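Side-chain contacts in DNA-(apurinic or apyrimidinic site) lyase (PDB 6WCD), which acts as a weak AP endonuclease in base excision repair and as a 3'-5' exonuclease that resects DNA ends: residues P206-Q209 / W210-F214; F160-L163 / L164-A168; R60-S63 / G64-G67; P151-K154 / T155-L158. All blocks are in the same frame, centred on the assembly; numbering follows the deposited sequence.

Contact 1: residues P206-Q209 / W210-F214; sequences PGRQ and WLNQF. With BU1 (1,4-butanediol), chain G.
Pro-206 to Gln-209 meet Trp-210 to Gln-213 through successive i to i+4 bonds along one short alpha-helix, 206-214, in the endonuclease/exonuclease/phosphatase fold of the APE2 catalytic domain. Trp-210 N donates to Pro-206 O (3.0 Å) and Leu-211 N to Gly-207 O, while Asn-212 N makes a shorter bond to Arg-208 O, at 2.8 Å. The amide of Asn-212 crowds the same oxygen from beyond it, CG 3.1 Å from Arg-208 O, without hydrogen-bonding to it. CG lies anti to the carbonyl carbon of Asn-212 (chi1 -72°), which brings ND2 near CG of Arg-208, while its bond goes to Glu-203. With an alanine at Asn-212, Glu-203 would probably lose that amide partner and the flank of Arg-208 its polar neighbour. The guanidinium of Arg-208 is held by Phe-202 O through NH1 and by Ser-187 O through NE. On another flank the indole of Trp-210 reaches out to stack on Tyr-161 of helix 152-173. The first turn borders a bound butanediol: its C4 lies 3.9 Å from Pro-206 CG and 3.4 Å from Gly-207 N, and a side chain on Gly-207 would collide with the ligand. At the C-terminal end, the chain of Gln-213 folds back at chi2 (84°), and NE2 meets a lone pair of Trp-210 O at 2.8 Å, a carbonyl that Phe-214 N also uses.

Contact 2: residues F160-L163 / L164-A168; sequences FYHL and LQTRA
His-162 and Thr-166 face each other one turn apart in the middle of helix 152-173, the crossover helix of a beta-alpha-beta unit between strands 133-142 and 177-181. The tightly packed side carries Phe-160, Leu-163 and Leu-164. Leu-164 rests on Ile-139 and Val-141 of the strand beneath, whereas Phe-160 and Leu-163 press against Leu-113 of helix 107-114. Behind these apolar groups the backbone ladder is regular: Leu-164 N to Phe-160 O and Arg-167 N to Leu-163 O are both 2.9 Å. The outer side is looser and polar. Thr-166 places OG1 anti to its own carbonyl carbon (chi1 -65°), which brings the hydroxyl back over the preceding turn to donate to His-162 O at 3.0 Å. Thr-166 N donates to the same oxygen at an equal 3.0 Å from the other face of the carbonyl plane, so two bonds grip one acceptor. The hydroxyl oxygen, Thr-166 OG1, also stands over the centre of the His-162 imidazole, 4.2 Å above its plane. A water lies in the imidazole plane, 2.6 Å from His-162 ND1, and donates to Gln-165 OE1 at the same 2.6 Å. Gln-165 OE1 in addition accepts from Gln-213 NE2, with Gln-165 NE2 bonded to Glu-169, so the carboxamide is fixed in rotation from both its ends. The water at ND1 and Gln-104 at NE2 together restrain the imidazole. The doubly bonded His-162 O and the water link between His-162 and Gln-165 suggest that the polar groups of this side are largely satisfied and held in place.

Contact 3: residues R60-S63 / G64-G67; sequences RVRS and GYSG
Arg-62 and Tyr-65 form a cation-pi pair across a type II beta turn, at the tip of the loop between strands 53-57 and 68-72. The guanidinium carbon, Arg-62 CZ, sits 4.2 Å from the centroid of the Tyr-65 ring and only 9° off its normal. The group is not laid flat: its plane is inclined 54° to the ring, so that NH1 leads, dipping over the face toward the rim and approaching CE2 of Tyr-65 to 3.1 Å. On the ring face opposite Arg-62 NH1, Ser-66 CB lies 3.6 Å above the plane of Tyr-65, likewise offset toward the rim. The stem of the arginine follows the same partner, with Arg-62 CB 3.7 Å from Tyr-65 CB. Arg-62 starts out extended and then bends at chi3 (-46°), and this kink folds the head back over the ring. Val-61 adds a lighter apolar touch from CG2 to Tyr-65 CE1, at 4.2 Å. No hydrogen bond links the two halves, so the pairing rests on the side chains and on the turn that brings them together. Gly-64 supplies the positive phi that the third position of this turn calls for. The tyrosine lies near the active site, its side chain about 6 Å from those of Glu-34, a magnesium ligand, and Tyr-142, the probable active-site tyrosine. Outside the turn, two bonds tie the tip to the neighbouring loop: Gly-64 N donates to Thr-38 OG1, and Ser-63 OG is bonded to Asp-40 OD2.

Contact 4: residues P151-K154 / T155-L158; sequences PERK and TYKL. With BU1 (1,4-butanediol), chain G.
The first turns of helix 152-173 pair Arg-153 with Tyr-156 in an i to i+3 stack, and on another flank the same turns line a butanediol-binding pocket. The guanidinium lies nearly flat on the phenol ring, planes 21° apart, with Arg-153 CZ 3.5 Å from Tyr-156 CD2 and NH1 over the ring centre. Successive bends at chi2 and chi3 (-63° and -67°) curl the arginine round until it runs alongside the tyrosine. Its NH2 also forms a salt bridge with Glu-116, and Tyr-156 OH bonds to Ser-112 O. Were Tyr-156 replaced by a leucine, the guanidinium would probably lose its flat aromatic support and Ser-112 O its hydroxyl partner. On the pocket flank Lys-154 and Lys-157 are both extended. Lys-157 brings CE to 3.6 Å from C3 of the diol, and its NZ donates to O of Asn-185, a probable transition-state stabiliser, while Lys-154 CE stands 3.8 Å from the diol O6. Leu-158 packs CG at 3.4 Å on Lys-154 O, to which Leu-158 N donates. Beyond the lysines helix 206-214 approaches, with Pro-206 resting on Lys-154 and Leu-158, and helix 152-173 itself crosses over from strand 133-142 to strand 177-181.

Overall arrangement
From the N terminus, contact 3 comes first, a type II turn within the loop joining strands 53-57 and 68-72 of the six-stranded sheet. Contacts 4 and 2 follow on helix 152-173, adjoining in sequence with centres about 14 Å apart, and contact 1 comes last, on helix 206-214. All four are local and in series, so none nests in or crosses another. Space joins what sequence separates. Tyr-65 of contact 3 packs by OH on Arg-153 of contact 4, 3.7 Å from its NH2. Contact 1 lies along both halves of the long helix: Phe-214 CD1 meets Gln-165 CG of contact 2 at 3.6 Å, while a single butanediol is shared by contacts 1 and 4.

Contact 1: residues P206-Q209 / W210-F214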
loop_
_atom_site.group_PDB
_atom_site.type_symbol
_atom_site.label_atom_id
_atom_site.label_comp_id
_atom_site.label_asym_id
_atom_site.label_seq_id
_atom_site.Cartn_x
_atom_site.Cartn_y
_atom_site.Cartn_z
ATOM N N PRO A 206 -21.020 -3.867 -0.361
ATOM C CA PRO A 206 -20.214 -5.108 -0.243
ATOM C C PRO A 206 -18.744 -4.874 0.084
ATOM O O PRO A 206 -18.131 -5.734 0.737
ATOM C CB PRO A 206 -20.393 -5.781 -1.622
ATOM C CG PRO A 206 -20.785 -4.700 -2.524
ATOM C CD PRO A 206 -21.608 -3.738 -1.712
ATOM N N GLY A 207 -18.169 -3.736 -0.299
ATOM C CA GLY A 207 -16.800 -3.448 0.078
ATOM C C GLY A 207 -16.701 -3.143 1.553
ATOM O O GLY A 207 -15.738 -3.524 2.227
ATOM N N ARG A 208 -17.719 -2.456 2.081
ATOM C CA ARG A 208 -17.722 -2.141 3.498
ATOM C C ARG A 208 -18.015 -3.372 4.320
ATOM O O ARG A 208 -17.419 -3.556 5.394
ATOM C CB ARG A 208 -18.741 -1.031 3.753
ATOM C CG ARG A 208 -18.731 -0.505 5.112
ATOM C CD ARG A 208 -19.598 0.746 5.152
ATOM N NE ARG A 208 -18.952 1.818 4.396
ATOM C CZ ARG A 208 -19.489 2.543 3.429
ATOM N NH1 ARG A 208 -20.746 2.360 3.012
ATOM N NH2 ARG A 208 -18.756 3.474 2.869
ATOM N N GLN A 209 -18.851 -4.270 3.817
ATOM C CA GLN A 209 -19.023 -5.551 4.492
ATOM C C GLN A 209 -17.690 -6.280 4.558
ATOM O O GLN A 209 -17.366 -6.934 5.568
ATOM C CB GLN A 209 -20.069 -6.414 3.778
ATOM C CG GLN A 209 -21.478 -5.869 3.898
ATOM C CD GLN A 209 -22.476 -6.675 3.067
ATOM O OE1 GLN A 209 -22.087 -7.494 2.233
ATOM N NE2 GLN A 209 -23.762 -6.443 3.296
ATOM N N TRP A 210 -16.933 -6.246 3.462
ATOM C CA TRP A 210 -15.625 -6.900 3.459
ATOM C C TRP A 210 -14.724 -6.312 4.525
ATOM O O TRP A 210 -14.110 -7.043 5.322
ATOM C CB TRP A 210 -14.979 -6.791 2.061
ATOM C CG TRP A 210 -13.586 -7.317 2.122
ATOM C CD1 TRP A 210 -13.236 -8.622 2.184
ATOM C CD2 TRP A 210 -12.419 -6.562 2.246
ATOM N NE1 TRP A 210 -11.878 -8.731 2.299
ATOM C CE2 TRP A 210 -11.337 -7.475 2.374
ATOM C CE3 TRP A 210 -12.128 -5.196 2.251
ATOM C CZ2 TRP A 210 -10.023 -7.046 2.483
ATOM C CZ3 TRP A 210 -10.830 -4.786 2.362
ATOM C CH2 TRP A 210 -9.786 -5.714 2.489
ATOM N N LEU A 211 -14.639 -4.985 4.576
ATOM C CA LEU A 211 -13.787 -4.328 5.556
ATOM C C LEU A 211 -14.230 -4.648 6.973
ATOM O O LEU A 211 -13.379 -4.863 7.862
ATOM C CB LEU A 211 -13.839 -2.818 5.357
ATOM C CG LEU A 211 -12.650 -2.040 4.853
ATOM C CD1 LEU A 211 -12.871 -0.578 5.158
ATOM C CD2 LEU A 211 -11.326 -2.531 5.403
ATOM N N ASN A 212 -15.556 -4.635 7.234
ATOM C CA ASN A 212 -16.066 -4.896 8.558
ATOM C C ASN A 212 -15.586 -6.236 9.086
ATOM O O ASN A 212 -15.335 -6.370 10.288
ATOM C CB ASN A 212 -17.592 -4.872 8.580
ATOM C CG ASN A 212 -18.202 -3.476 8.436
ATOM O OD1 ASN A 212 -17.596 -2.479 8.773
ATOM N ND2 ASN A 212 -19.465 -3.426 7.972
ATOM N N GLN A 213 -15.541 -7.274 8.239
ATOM C CA GLN A 213 -15.088 -8.572 8.727
ATOM C C GLN A 213 -13.582 -8.729 8.671
ATOM O O GLN A 213 -13.037 -9.572 9.406
ATOM C CB GLN A 213 -15.780 -9.723 7.974
ATOM C CG GLN A 213 -15.586 -9.722 6.491
ATOM C CD GLN A 213 -14.287 -10.383 6.069
ATOM O OE1 GLN A 213 -13.910 -11.455 6.565
ATOM N NE2 GLN A 213 -13.621 -9.766 5.139
ATOM N N PHE A 214 -12.888 -7.924 7.868
ATOM C CA PHE A 214 -11.440 -8.020 7.782
ATOM C C PHE A 214 -10.782 -7.350 8.988
ATOM O O PHE A 214 -9.733 -7.821 9.492
ATOM C CB PHE A 214 -10.964 -7.362 6.469
ATOM C CG PHE A 214 -9.516 -7.515 6.211
ATOM C CD1 PHE A 214 -8.947 -8.771 6.059
ATOM C CD2 PHE A 214 -8.725 -6.415 6.094
ATOM C CE1 PHE A 214 -7.618 -8.931 5.833
ATOM C CE2 PHE A 214 -7.365 -6.566 5.849
ATOM C CZ PHE A 214 -6.838 -7.823 5.711
HETATM C C1 BU1 G . -16.701 1.351 -2.165
HETATM C C2 BU1 G . -16.966 -0.115 -1.786
HETATM C C3 BU1 G . -16.927 -1.056 -2.998
HETATM C C4 BU1 G . -18.241 -1.831 -3.155
HETATM O O5 BU1 G . -17.362 2.203 -1.256
HETATM O O6 BU1 G . -18.537 -1.936 -4.526
#

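Contact 2: residues F160-L163 / L164-A168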
loop_
_atom_site.group_PDB
_atom_site.type_symbol
_atom_site.label_atom_id
_atom_site.label_comp_id
_atom_site.label_asym_id
_atom_site.label_seq_id
_atom_site.Cartn_x
_atom_site.Cartn_y
_atom_site.Cartn_z
ATOM N N PHE A 160 -10.546 -8.813 -5.821
ATOM C CA PHE A 160 -9.249 -8.322 -5.369
ATOM C C PHE A 160 -9.179 -8.257 -3.856
ATOM O O PHE A 160 -8.204 -8.681 -3.265
ATOM C CB PHE A 160 -8.978 -6.961 -5.997
ATOM C CG PHE A 160 -7.603 -6.442 -5.772
ATOM C CD1 PHE A 160 -7.296 -5.661 -4.670
ATOM C CD2 PHE A 160 -6.593 -6.720 -6.671
ATOM C CE1 PHE A 160 -5.982 -5.180 -4.476
ATOM C CE2 PHE A 160 -5.287 -6.247 -6.474
ATOM C CZ PHE A 160 -5.005 -5.481 -5.384
ATOM N N TYR A 161 -10.241 -7.740 -3.221
ATOM C CA TYR A 161 -10.311 -7.741 -1.776
ATOM C C TYR A 161 -10.208 -9.153 -1.203
ATOM O O TYR A 161 -9.495 -9.358 -0.213
ATOM C CB TYR A 161 -11.622 -7.138 -1.334
ATOM C CG TYR A 161 -11.773 -5.637 -1.430
ATOM C CD1 TYR A 161 -10.705 -4.785 -1.400
ATOM C CD2 TYR A 161 -13.040 -5.085 -1.431
ATOM C CE1 TYR A 161 -10.904 -3.390 -1.416
ATOM C CE2 TYR A 161 -13.238 -3.690 -1.431
ATOM C CZ TYR A 161 -12.149 -2.866 -1.409
ATOM O OH TYR A 161 -12.383 -1.460 -1.378
ATOM N N HIS A 162 -10.886 -10.118 -1.831
ATOM C CA HIS A 162 -10.834 -11.477 -1.298
ATOM C C HIS A 162 -9.437 -12.055 -1.464
ATOM O O HIS A 162 -8.913 -12.698 -0.540
ATOM C CB HIS A 162 -11.875 -12.327 -2.026
ATOM C CG HIS A 162 -12.003 -13.721 -1.509
ATOM N ND1 HIS A 162 -12.223 -14.011 -0.182
ATOM C CD2 HIS A 162 -12.003 -14.911 -2.159
ATOM C CE1 HIS A 162 -12.314 -15.323 -0.028
ATOM N NE2 HIS A 162 -12.182 -15.891 -1.212
ATOM N N LEU A 163 -8.792 -11.783 -2.580
ATOM C CA LEU A 163 -7.403 -12.235 -2.742
ATOM C C LEU A 163 -6.456 -11.571 -1.741
ATOM O O LEU A 163 -5.545 -12.226 -1.194
ATOM C CB LEU A 163 -6.940 -11.966 -4.182
ATOM C CG LEU A 163 -5.513 -12.416 -4.565
ATOM C CD1 LEU A 163 -5.461 -13.911 -4.425
ATOM C CD2 LEU A 163 -5.229 -11.964 -6.009
ATOM N N LEU A 164 -6.596 -10.279 -1.526
ATOM C CA LEU A 164 -5.784 -9.564 -0.548
ATOM C C LEU A 164 -5.942 -10.161 0.833
ATOM O O LEU A 164 -4.941 -10.412 1.515
ATOM C CB LEU A 164 -6.197 -8.098 -0.560
ATOM C CG LEU A 164 -5.602 -7.223 0.547
ATOM C CD1 LEU A 164 -4.080 -7.191 0.469
ATOM C CD2 LEU A 164 -6.181 -5.814 0.383
ATOM N N GLN A 165 -7.179 -10.425 1.261
ATOM C CA GLN A 165 -7.389 -11.061 2.561
ATOM C C GLN A 165 -6.725 -12.417 2.625
ATOM O O GLN A 165 -6.056 -12.763 3.632
ATOM C CB GLN A 165 -8.883 -11.147 2.867
ATOM C CG GLN A 165 -9.177 -11.830 4.150
ATOM C CD GLN A 165 -10.588 -11.657 4.588
ATOM O OE1 GLN A 165 -11.452 -11.257 3.817
ATOM N NE2 GLN A 165 -10.854 -12.018 5.851
ATOM N N THR A 166 -6.920 -13.222 1.593
ATOM C CA THR A 166 -6.339 -14.562 1.573
ATOM C C THR A 166 -4.832 -14.487 1.752
ATOM O O THR A 166 -4.240 -15.231 2.540
ATOM C CB THR A 166 -6.698 -15.252 0.261
ATOM O OG1 THR A 166 -8.117 -15.449 0.186
ATOM C CG2 THR A 166 -6.063 -16.647 0.194
ATOM N N ARG A 167 -4.180 -13.619 0.996
ATOM C CA ARG A 167 -2.726 -13.571 1.049
ATOM C C ARG A 167 -2.238 -13.032 2.392
ATOM O O ARG A 167 -1.290 -13.558 2.973
ATOM C CB ARG A 167 -2.189 -12.717 -0.099
ATOM C CG ARG A 167 -0.659 -12.655 -0.126
ATOM C CD ARG A 167 -0.073 -14.025 -0.440
ATOM N NE ARG A 167 1.388 -14.055 -0.490
ATOM C CZ ARG A 167 2.103 -13.609 -1.511
ATOM N NH1 ARG A 167 1.523 -13.047 -2.539
ATOM N NH2 ARG A 167 3.443 -13.705 -1.497
ATOM N N ALA A 168 -2.834 -11.935 2.862
ATOM C CA ALA A 168 -2.363 -11.294 4.087
ATOM C C ALA A 168 -2.521 -12.217 5.275
ATOM O O ALA A 168 -1.616 -12.306 6.125
ATOM C CB ALA A 168 -3.122 -10.003 4.303
HETATM O O HOH W 1 -12.597 -12.278 1.743
#

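Contact 3: residues R60-S63 / G64-G67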
loop_
_atom_site.group_PDB
_atom_site.type_symbol
_atom_site.label_atom_id
_atom_site.label_comp_id
_atom_site.label_asym_id
_atom_site.label_seq_id
_atom_site.Cartn_x
_atom_site.Cartn_y
_atom_site.Cartn_z
ATOM N N ARG A 60 0.653 -4.216 -16.612
ATOM C CA ARG A 60 0.981 -4.833 -17.864
ATOM C C ARG A 60 -0.142 -4.635 -18.867
ATOM O O ARG A 60 -0.044 -5.144 -19.971
ATOM C CB ARG A 60 1.169 -6.333 -17.641
ATOM C CG ARG A 60 2.441 -6.678 -16.893
ATOM C CD ARG A 60 2.267 -7.878 -15.997
ATOM N NE ARG A 60 3.547 -8.390 -15.513
ATOM C CZ ARG A 60 4.275 -7.832 -14.547
ATOM N NH1 ARG A 60 3.865 -6.724 -13.940
ATOM N NH2 ARG A 60 5.418 -8.395 -14.182
ATOM N N VAL A 61 -1.176 -3.858 -18.539
ATOM C CA VAL A 61 -2.345 -3.788 -19.432
ATOM C C VAL A 61 -2.574 -2.459 -20.124
ATOM O O VAL A 61 -3.487 -2.367 -20.967
ATOM C CB VAL A 61 -3.646 -4.174 -18.696
ATOM C CG1 VAL A 61 -3.551 -5.602 -18.146
ATOM C CG2 VAL A 61 -3.979 -3.178 -17.648
ATOM N N ARG A 62 -1.880 -1.404 -19.713
ATOM C CA ARG A 62 -2.107 -0.074 -20.242
ATOM C C ARG A 62 -0.927 0.787 -19.817
ATOM O O ARG A 62 -0.515 0.731 -18.667
ATOM C CB ARG A 62 -3.368 0.539 -19.612
ATOM C CG ARG A 62 -3.804 1.885 -20.155
ATOM C CD ARG A 62 -5.209 2.228 -19.660
ATOM N NE ARG A 62 -6.107 1.086 -19.803
ATOM C CZ ARG A 62 -7.051 0.742 -18.936
ATOM N NH1 ARG A 62 -7.266 1.471 -17.855
ATOM N NH2 ARG A 62 -7.799 -0.329 -19.166
ATOM N N SER A 63 -0.400 1.593 -20.719
ATOM C CA SER A 63 0.721 2.492 -20.389
ATOM C C SER A 63 0.287 3.638 -19.478
ATOM O O SER A 63 -0.794 4.230 -19.620
ATOM C CB SER A 63 1.296 3.021 -21.693
ATOM O OG SER A 63 2.399 3.886 -21.490
ATOM N N GLY A 64 1.142 3.948 -18.512
ATOM C CA GLY A 64 0.873 5.083 -17.641
ATOM C C GLY A 64 -0.265 4.909 -16.691
ATOM O O GLY A 64 -0.861 5.901 -16.261
ATOM N N TYR A 65 -0.592 3.678 -16.357
ATOM C CA TYR A 65 -1.771 3.327 -15.590
ATOM C C TYR A 65 -1.404 2.616 -14.303
ATOM O O TYR A 65 -0.522 1.760 -14.307
ATOM C CB TYR A 65 -2.649 2.439 -16.473
ATOM C CG TYR A 65 -3.859 1.846 -15.827
ATOM C CD1 TYR A 65 -3.912 0.501 -15.547
ATOM C CD2 TYR A 65 -4.991 2.607 -15.589
ATOM C CE1 TYR A 65 -5.046 -0.081 -14.971
ATOM C CE2 TYR A 65 -6.129 2.015 -14.997
ATOM C CZ TYR A 65 -6.134 0.670 -14.695
ATOM O OH TYR A 65 -7.305 0.102 -14.164
ATOM N N SER A 66 -2.112 2.967 -13.231
ATOM C CA SER A 66 -2.022 2.238 -11.946
ATOM C C SER A 66 -0.568 2.239 -11.484
ATOM O O SER A 66 0.133 3.247 -11.677
ATOM C CB SER A 66 -2.642 0.866 -12.165
ATOM O OG SER A 66 -2.691 0.187 -10.954
ATOM N N GLY A 67 -0.109 1.168 -10.889
ATOM C CA GLY A 67 1.242 1.060 -10.410
ATOM C C GLY A 67 1.416 1.358 -8.951
ATOM O O GLY A 67 0.819 2.291 -8.395
#

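Contact 4: residues P151-K154 / T155-L158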
loop_
_atom_site.group_PDB
_atom_site.type_symbol
_atom_site.label_atom_id
_atom_site.label_comp_id
_atom_site.label_asym_id
_atom_site.label_seq_id
_atom_site.Cartn_x
_atom_site.Cartn_y
_atom_site.Cartn_z
ATOM N N PRO A 151 -19.635 -3.164 -15.776
ATOM C CA PRO A 151 -20.119 -3.836 -14.559
ATOM C C PRO A 151 -19.165 -4.872 -14.037
ATOM O O PRO A 151 -19.170 -5.141 -12.837
ATOM C CB PRO A 151 -21.424 -4.488 -15.026
ATOM C CG PRO A 151 -21.856 -3.675 -16.191
ATOM C CD PRO A 151 -20.606 -3.195 -16.862
ATOM N N GLU A 152 -18.357 -5.462 -14.912
ATOM C CA GLU A 152 -17.396 -6.481 -14.446
ATOM C C GLU A 152 -16.367 -5.929 -13.484
ATOM O O GLU A 152 -15.707 -6.687 -12.732
ATOM C CB GLU A 152 -16.695 -7.107 -15.664
ATOM C CG GLU A 152 -15.742 -6.199 -16.407
ATOM C CD GLU A 152 -16.378 -5.317 -17.484
ATOM O OE1 GLU A 152 -17.614 -5.190 -17.564
ATOM O OE2 GLU A 152 -15.593 -4.732 -18.266
ATOM N N ARG A 153 -16.137 -4.585 -13.426
ATOM C CA ARG A 153 -15.123 -4.064 -12.569
ATOM C C ARG A 153 -15.522 -4.034 -11.087
ATOM O O ARG A 153 -14.653 -4.101 -10.242
ATOM C CB ARG A 153 -14.719 -2.635 -13.024
ATOM C CG ARG A 153 -14.106 -2.631 -14.407
ATOM C CD ARG A 153 -12.782 -3.433 -14.479
ATOM N NE ARG A 153 -11.746 -2.763 -13.690
ATOM C CZ ARG A 153 -10.476 -3.189 -13.594
ATOM N NH1 ARG A 153 -10.108 -4.289 -14.227
ATOM N NH2 ARG A 153 -9.592 -2.492 -12.881
ATOM N N LYS A 154 -16.853 -4.043 -10.813
ATOM C CA LYS A 154 -17.263 -4.198 -9.422
ATOM C C LYS A 154 -16.899 -5.588 -8.905
ATOM O O LYS A 154 -16.390 -5.736 -7.803
ATOM C CB LYS A 154 -18.750 -3.939 -9.268
ATOM C CG LYS A 154 -19.202 -3.943 -7.823
ATOM C CD LYS A 154 -20.738 -3.823 -7.748
ATOM C CE LYS A 154 -21.230 -3.970 -6.314
ATOM N NZ LYS A 154 -22.697 -3.715 -6.164
ATOM N N THR A 155 -17.117 -6.589 -9.753
ATOM C CA THR A 155 -16.724 -7.950 -9.385
ATOM C C THR A 155 -15.226 -8.057 -9.223
ATOM O O THR A 155 -14.728 -8.611 -8.235
ATOM C CB THR A 155 -17.169 -8.912 -10.481
ATOM O OG1 THR A 155 -18.573 -8.776 -10.722
ATOM C CG2 THR A 155 -16.890 -10.340 -10.079
ATOM N N TYR A 156 -14.477 -7.449 -10.140
ATOM C CA TYR A 156 -13.020 -7.432 -10.022
ATOM C C TYR A 156 -12.570 -6.866 -8.686
ATOM O O TYR A 156 -11.690 -7.391 -8.033
ATOM C CB TYR A 156 -12.457 -6.636 -11.224
ATOM C CG TYR A 156 -10.965 -6.541 -11.354
ATOM C CD1 TYR A 156 -10.253 -7.543 -11.966
ATOM C CD2 TYR A 156 -10.274 -5.452 -10.907
ATOM C CE1 TYR A 156 -8.871 -7.484 -12.059
ATOM C CE2 TYR A 156 -8.873 -5.376 -10.992
ATOM C CZ TYR A 156 -8.215 -6.414 -11.646
ATOM O OH TYR A 156 -6.821 -6.354 -11.740
ATOM N N LYS A 157 -13.178 -5.747 -8.264
ATOM C CA LYS A 157 -12.786 -5.101 -7.028
ATOM C C LYS A 157 -13.012 -6.028 -5.816
ATOM O O LYS A 157 -12.141 -6.143 -4.933
ATOM C CB LYS A 157 -13.587 -3.789 -6.882
ATOM C CG LYS A 157 -13.219 -3.023 -5.602
ATOM C CD LYS A 157 -14.116 -1.775 -5.458
ATOM C CE LYS A 157 -13.598 -0.955 -4.260
ATOM N NZ LYS A 157 -14.422 0.250 -3.996
ATOM N N LEU A 158 -14.186 -6.680 -5.784
ATOM C CA LEU A 158 -14.513 -7.541 -4.642
ATOM C C LEU A 158 -13.606 -8.775 -4.639
ATOM O O LEU A 158 -13.166 -9.216 -3.576
ATOM C CB LEU A 158 -15.986 -7.910 -4.668
ATOM C CG LEU A 158 -16.927 -6.687 -4.582
ATOM C CD1 LEU A 158 -18.372 -7.092 -4.803
ATOM C CD2 LEU A 158 -16.790 -6.055 -3.215
HETATM C C1 BU1 G . -16.701 1.351 -2.165
HETATM C C2 BU1 G . -16.966 -0.115 -1.786
HETATM C C3 BU1 G . -16.927 -1.056 -2.998
HETATM C C4 BU1 G . -18.241 -1.831 -3.155
HETATM O O5 BU1 G . -17.362 2.203 -1.256
HETATM O O6 BU1 G . -18.537 -1.936 -4.526
#